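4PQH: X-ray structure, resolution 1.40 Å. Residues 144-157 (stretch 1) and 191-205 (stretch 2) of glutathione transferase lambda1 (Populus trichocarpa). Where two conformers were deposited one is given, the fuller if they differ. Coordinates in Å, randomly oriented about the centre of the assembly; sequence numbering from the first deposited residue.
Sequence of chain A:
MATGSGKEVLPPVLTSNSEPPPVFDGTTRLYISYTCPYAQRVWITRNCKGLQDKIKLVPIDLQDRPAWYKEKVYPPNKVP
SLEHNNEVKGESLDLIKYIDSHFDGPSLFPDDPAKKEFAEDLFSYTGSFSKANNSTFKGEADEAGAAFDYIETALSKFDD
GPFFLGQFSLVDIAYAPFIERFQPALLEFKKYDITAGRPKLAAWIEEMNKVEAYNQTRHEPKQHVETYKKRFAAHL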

# COMPACT_ATOMS: atom_id res chain seq x y z
N ALA A 144 -7.21 -18.77 2.27
CA ALA A 144 -7.33 -17.47 2.92
C ALA A 144 -7.33 -17.57 4.45
O ALA A 144 -6.71 -16.75 5.13
CB ALA A 144 -8.56 -16.74 2.43
N GLY A 145 -8.02 -18.57 4.99
CA GLY A 145 -8.05 -18.77 6.43
C GLY A 145 -6.67 -18.95 7.02
O GLY A 145 -6.32 -18.31 8.01
N ALA A 146 -5.87 -19.81 6.40
CA ALA A 146 -4.50 -20.05 6.85
C ALA A 146 -3.67 -18.77 6.78
O ALA A 146 -2.84 -18.51 7.65
CB ALA A 146 -3.86 -21.14 6.02
N ALA A 147 -3.91 -17.97 5.75
CA ALA A 147 -3.17 -16.72 5.58
C ALA A 147 -3.53 -15.74 6.67
O ALA A 147 -2.65 -15.07 7.25
CB ALA A 147 -3.45 -16.13 4.21
N PHE A 148 -4.81 -15.64 6.98
CA PHE A 148 -5.23 -14.73 8.05
C PHE A 148 -4.87 -15.27 9.43
O PHE A 148 -4.68 -14.49 10.37
CB PHE A 148 -6.70 -14.34 7.92
CG PHE A 148 -6.95 -13.27 6.90
CD1 PHE A 148 -6.68 -11.94 7.21
CD2 PHE A 148 -7.40 -13.58 5.62
CE1 PHE A 148 -6.88 -10.93 6.29
CE2 PHE A 148 -7.61 -12.57 4.69
CZ PHE A 148 -7.35 -11.24 5.03
N ASP A 149 -4.74 -16.58 9.56
CA ASP A 149 -4.19 -17.18 10.77
C ASP A 149 -2.74 -16.74 10.97
O ASP A 149 -2.32 -16.42 12.10
CB ASP A 149 -4.27 -18.70 10.72
CG ASP A 149 -5.66 -19.23 10.93
OD1 ASP A 149 -6.54 -18.45 11.35
OD2 ASP A 149 -5.87 -20.43 10.67
N TYR A 150 -1.97 -16.71 9.89
CA TYR A 150 -0.58 -16.26 9.96
C TYR A 150 -0.53 -14.81 10.44
O TYR A 150 0.29 -14.45 11.30
CB TYR A 150 0.11 -16.41 8.61
CG TYR A 150 1.58 -16.05 8.64
CD1 TYR A 150 2.00 -14.74 8.49
CD2 TYR A 150 2.54 -17.04 8.82
CE1 TYR A 150 3.34 -14.41 8.53
CE2 TYR A 150 3.89 -16.72 8.85
CZ TYR A 150 4.28 -15.40 8.71
OH TYR A 150 5.62 -15.07 8.75
N ILE A 151 -1.41 -13.98 9.90
CA ILE A 151 -1.49 -12.57 10.27
C ILE A 151 -1.86 -12.41 11.75
O ILE A 151 -1.26 -11.61 12.48
CB ILE A 151 -2.51 -11.82 9.38
CG1 ILE A 151 -2.02 -11.80 7.92
CG2 ILE A 151 -2.77 -10.41 9.89
CD1 ILE A 151 -0.64 -11.21 7.76
N GLU A 152 -2.85 -13.18 12.20
CA GLU A 152 -3.31 -13.13 13.58
C GLU A 152 -2.16 -13.48 14.53
O GLU A 152 -1.94 -12.79 15.54
CB GLU A 152 -4.49 -14.09 13.79
CG GLU A 152 -4.97 -14.18 15.22
CD GLU A 152 -5.69 -12.93 15.68
OE1 GLU A 152 -6.04 -12.07 14.84
OE2 GLU A 152 -5.90 -12.80 16.91
N THR A 153 -1.42 -14.52 14.19
CA THR A 153 -0.28 -14.94 14.99
C THR A 153 0.81 -13.87 14.99
O THR A 153 1.37 -13.55 16.04
CB THR A 153 0.28 -16.30 14.52
OG1 THR A 153 -0.70 -17.32 14.76
CG2 THR A 153 1.56 -16.64 15.28
N ALA A 154 1.10 -13.30 13.83
CA ALA A 154 2.10 -12.25 13.73
C ALA A 154 1.76 -11.06 14.62
O ALA A 154 2.64 -10.44 15.20
CB ALA A 154 2.26 -11.80 12.29
N LEU A 155 0.47 -10.75 14.74
CA LEU A 155 0.04 -9.63 15.57
C LEU A 155 0.21 -9.85 17.08
O LEU A 155 0.05 -8.92 17.86
CB LEU A 155 -1.40 -9.27 15.24
CG LEU A 155 -1.54 -8.52 13.90
CD1 LEU A 155 -2.99 -8.55 13.46
CD2 LEU A 155 -1.01 -7.09 14.00
N SER A 156 0.55 -11.08 17.46
CA SER A 156 0.75 -11.42 18.86
C SER A 156 2.23 -11.35 19.26
O SER A 156 2.58 -11.56 20.42
CB SER A 156 0.20 -12.82 19.15
OG SER A 156 -1.02 -13.05 18.45
N LYS A 157 3.09 -11.06 18.29
CA LYS A 157 4.54 -11.04 18.52
C LYS A 157 5.02 -9.89 19.41
O LYS A 157 5.79 -10.10 20.35
CB LYS A 157 5.27 -10.98 17.17
CG LYS A 157 6.77 -10.84 17.26
CD LYS A 157 7.44 -12.13 17.66
CE LYS A 157 8.91 -12.09 17.31
NZ LYS A 157 9.59 -13.36 17.70
N LYS A 191 -18.72 -15.90 1.91
CA LYS A 191 -19.50 -15.81 3.15
C LYS A 191 -18.60 -16.03 4.37
O LYS A 191 -18.98 -16.70 5.34
CB LYS A 191 -20.66 -16.81 3.13
CG LYS A 191 -21.51 -16.74 1.87
CD LYS A 191 -21.95 -15.32 1.56
CE LYS A 191 -22.66 -15.22 0.22
NZ LYS A 191 -22.85 -13.80 -0.21
N TYR A 192 -17.41 -15.46 4.30
CA TYR A 192 -16.36 -15.72 5.28
C TYR A 192 -15.95 -14.42 5.96
O TYR A 192 -15.49 -13.50 5.30
CB TYR A 192 -15.13 -16.32 4.58
CG TYR A 192 -14.08 -16.83 5.53
CD1 TYR A 192 -14.25 -18.04 6.20
CD2 TYR A 192 -12.90 -16.12 5.76
CE1 TYR A 192 -13.30 -18.52 7.07
CE2 TYR A 192 -11.94 -16.61 6.63
CZ TYR A 192 -12.15 -17.81 7.28
OH TYR A 192 -11.20 -18.30 8.15
N ASP A 193 -16.11 -14.37 7.27
CA ASP A 193 -15.71 -13.21 8.06
C ASP A 193 -14.33 -13.42 8.65
O ASP A 193 -14.16 -14.19 9.59
CB ASP A 193 -16.73 -12.98 9.17
CG ASP A 193 -16.37 -11.84 10.09
OD1 ASP A 193 -15.37 -11.13 9.85
OD2 ASP A 193 -17.12 -11.65 11.08
N ILE A 194 -13.33 -12.71 8.11
CA ILE A 194 -11.96 -12.89 8.56
C ILE A 194 -11.74 -12.56 10.04
O ILE A 194 -10.80 -13.06 10.65
CB ILE A 194 -10.96 -12.08 7.71
CG1 ILE A 194 -11.20 -10.57 7.87
CG2 ILE A 194 -11.04 -12.52 6.26
CD1 ILE A 194 -10.19 -9.73 7.14
N THR A 195 -12.61 -11.72 10.62
CA THR A 195 -12.44 -11.33 12.02
C THR A 195 -12.91 -12.41 12.99
O THR A 195 -12.59 -12.35 14.18
CB THR A 195 -13.16 -10.00 12.37
OG1 THR A 195 -14.58 -10.17 12.29
CG2 THR A 195 -12.71 -8.87 11.46
N ALA A 196 -13.70 -13.36 12.50
CA ALA A 196 -14.23 -14.40 13.38
C ALA A 196 -13.11 -15.29 13.92
O ALA A 196 -12.42 -15.98 13.16
CB ALA A 196 -15.28 -15.22 12.65
N GLY A 197 -12.91 -15.25 15.23
CA GLY A 197 -11.86 -16.02 15.86
C GLY A 197 -10.48 -15.38 15.78
O GLY A 197 -9.49 -16.01 16.15
N ARG A 198 -10.42 -14.15 15.29
CA ARG A 198 -9.14 -13.47 15.08
C ARG A 198 -9.16 -12.08 15.71
O ARG A 198 -9.23 -11.07 15.00
CB ARG A 198 -8.80 -13.40 13.59
CG ARG A 198 -8.66 -14.78 12.95
CD ARG A 198 -7.98 -14.72 11.58
NE ARG A 198 -7.98 -16.05 10.96
CZ ARG A 198 -9.00 -16.54 10.24
NH1 ARG A 198 -10.07 -15.79 10.02
NH2 ARG A 198 -8.92 -17.76 9.74
N PRO A 199 -9.11 -12.02 17.04
CA PRO A 199 -9.29 -10.75 17.75
C PRO A 199 -8.17 -9.72 17.51
O PRO A 199 -8.46 -8.53 17.49
CB PRO A 199 -9.35 -11.18 19.21
CG PRO A 199 -8.64 -12.49 19.27
CD PRO A 199 -8.94 -13.15 17.97
N LYS A 200 -6.94 -10.16 17.34
CA LYS A 200 -5.84 -9.23 17.09
C LYS A 200 -6.02 -8.58 15.72
O LYS A 200 -5.76 -7.39 15.54
CB LYS A 200 -4.49 -9.94 17.18
CG LYS A 200 -4.13 -10.48 18.56
CD LYS A 200 -3.54 -9.41 19.43
CE LYS A 200 -3.10 -9.97 20.77
NZ LYS A 200 -2.73 -8.87 21.70
N LEU A 201 -6.43 -9.38 14.74
CA LEU A 201 -6.73 -8.88 13.42
C LEU A 201 -7.91 -7.91 13.44
O LEU A 201 -7.86 -6.86 12.80
CB LEU A 201 -7.03 -10.05 12.48
CG LEU A 201 -7.55 -9.65 11.11
CD1 LEU A 201 -6.50 -8.88 10.33
CD2 LEU A 201 -7.97 -10.89 10.36
N ALA A 202 -8.97 -8.28 14.15
CA ALA A 202 -10.12 -7.39 14.26
C ALA A 202 -9.69 -6.04 14.85
O ALA A 202 -10.09 -4.98 14.36
CB ALA A 202 -11.22 -8.04 15.11
N ALA A 203 -8.85 -6.08 15.88
CA ALA A 203 -8.34 -4.86 16.50
C ALA A 203 -7.46 -4.05 15.54
O ALA A 203 -7.54 -2.83 15.48
CB ALA A 203 -7.57 -5.19 17.78
N TRP A 204 -6.62 -4.75 14.77
CA TRP A 204 -5.75 -4.12 13.79
C TRP A 204 -6.58 -3.35 12.77
O TRP A 204 -6.28 -2.21 12.43
CB TRP A 204 -4.89 -5.17 13.10
CG TRP A 204 -3.90 -4.61 12.11
CD1 TRP A 204 -2.61 -4.26 12.36
CD2 TRP A 204 -4.13 -4.36 10.72
NE1 TRP A 204 -2.01 -3.79 11.21
CE2 TRP A 204 -2.92 -3.86 10.18
CE3 TRP A 204 -5.24 -4.52 9.87
CZ2 TRP A 204 -2.80 -3.49 8.84
CZ3 TRP A 204 -5.10 -4.17 8.54
CH2 TRP A 204 -3.90 -3.66 8.04
N ILE A 205 -7.65 -3.97 12.28
CA ILE A 205 -8.52 -3.32 11.31
C ILE A 205 -9.15 -2.07 11.93
O ILE A 205 -9.19 -1.00 11.30
CB ILE A 205 -9.57 -4.30 10.76
CG1 ILE A 205 -8.88 -5.40 9.94
CG2 ILE A 205 -10.60 -3.56 9.91
CD1 ILE A 205 -9.81 -6.55 9.62
O HOH W 1 -0.03 -8.42 20.71

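The helix that begins the first stretch packs against a loop, 191-198, and the start of the helix that follows it, 199-205; the two helix axes run 80° apart and approach to 8.4 Å, and 659 Å² of surface is buried between the stretches. Two carboxylates of the first helix accept all four direct hydrogen bonds between the stretches. The CA-to-CB bond of Glu152 points sideways, but with chi1 t and chi2 p its end comes nearer, to the first turn of the second helix, where backbone NH groups have no preceding turn to bond to. There Lys200 N donates to Glu152 OE2 (2.9 Å) and Leu201 N to Glu152 OE1 (2.7 Å). A glutamate suits the place because it has the reach to present both oxygens to consecutive amides. Pro199 has no NH to offer, and its CD simply packs 3.2 Å from Glu152 OE2. Arg198, at the N-cap position, accepts through its backbone O from Ala202 N (2.9 Å).

The Arg198 side chain, extended through chi2 and chi3, lies buried along the first helix, and each of its nitrogens has an acceptor. Arg198 NE and NH2 both donate to Asp149 OD1, at 2.8 and 3.0 Å, in a salt bridge that meets the guanidinium at its edge. Arg198 NH2 also donates to Tyr192 OH (2.8 Å), while Arg198 NH1 donates to Ile194 O (2.9 Å) and weakly to Tyr192 OH (3.3 Å). The arginine thus ties its own loop together as it grips the helix. Phe148 CB covers one face of the guanidinium, 3.7 Å from Arg198 NE. At Gly145 the helix surface is low: its CA lies 3.6 Å from Tyr192 OH, and a CB there would come within 3.2 Å of that same oxygen.

Beside these polar groups runs an apolar seam. The Phe148 ring takes Ile194 CG2 over one face, 3.9 Å from the ring centroid, with Phe148 CE1 3.6 Å from Ile194 CD1 and Phe148 CD1 3.6 Å from Leu201 CD2. Ile151 CG2 adds a looser contact to Leu201 CD1 (4.1 Å). Farther along, Leu155 CD2 meets Trp204 CD1 at 3.6 Å, and Trp204 NE1 is hydrogen-bonded elsewhere in the structure. Lys200 starts toward the first stretch, its CB 3.7 Å from Leu155 CB, but its end leads away, and one water bridges the stretches, donating to Leu155 O (2.9 Å from the water O) and accepting from Lys200 NZ (2.9 Å from the same atom).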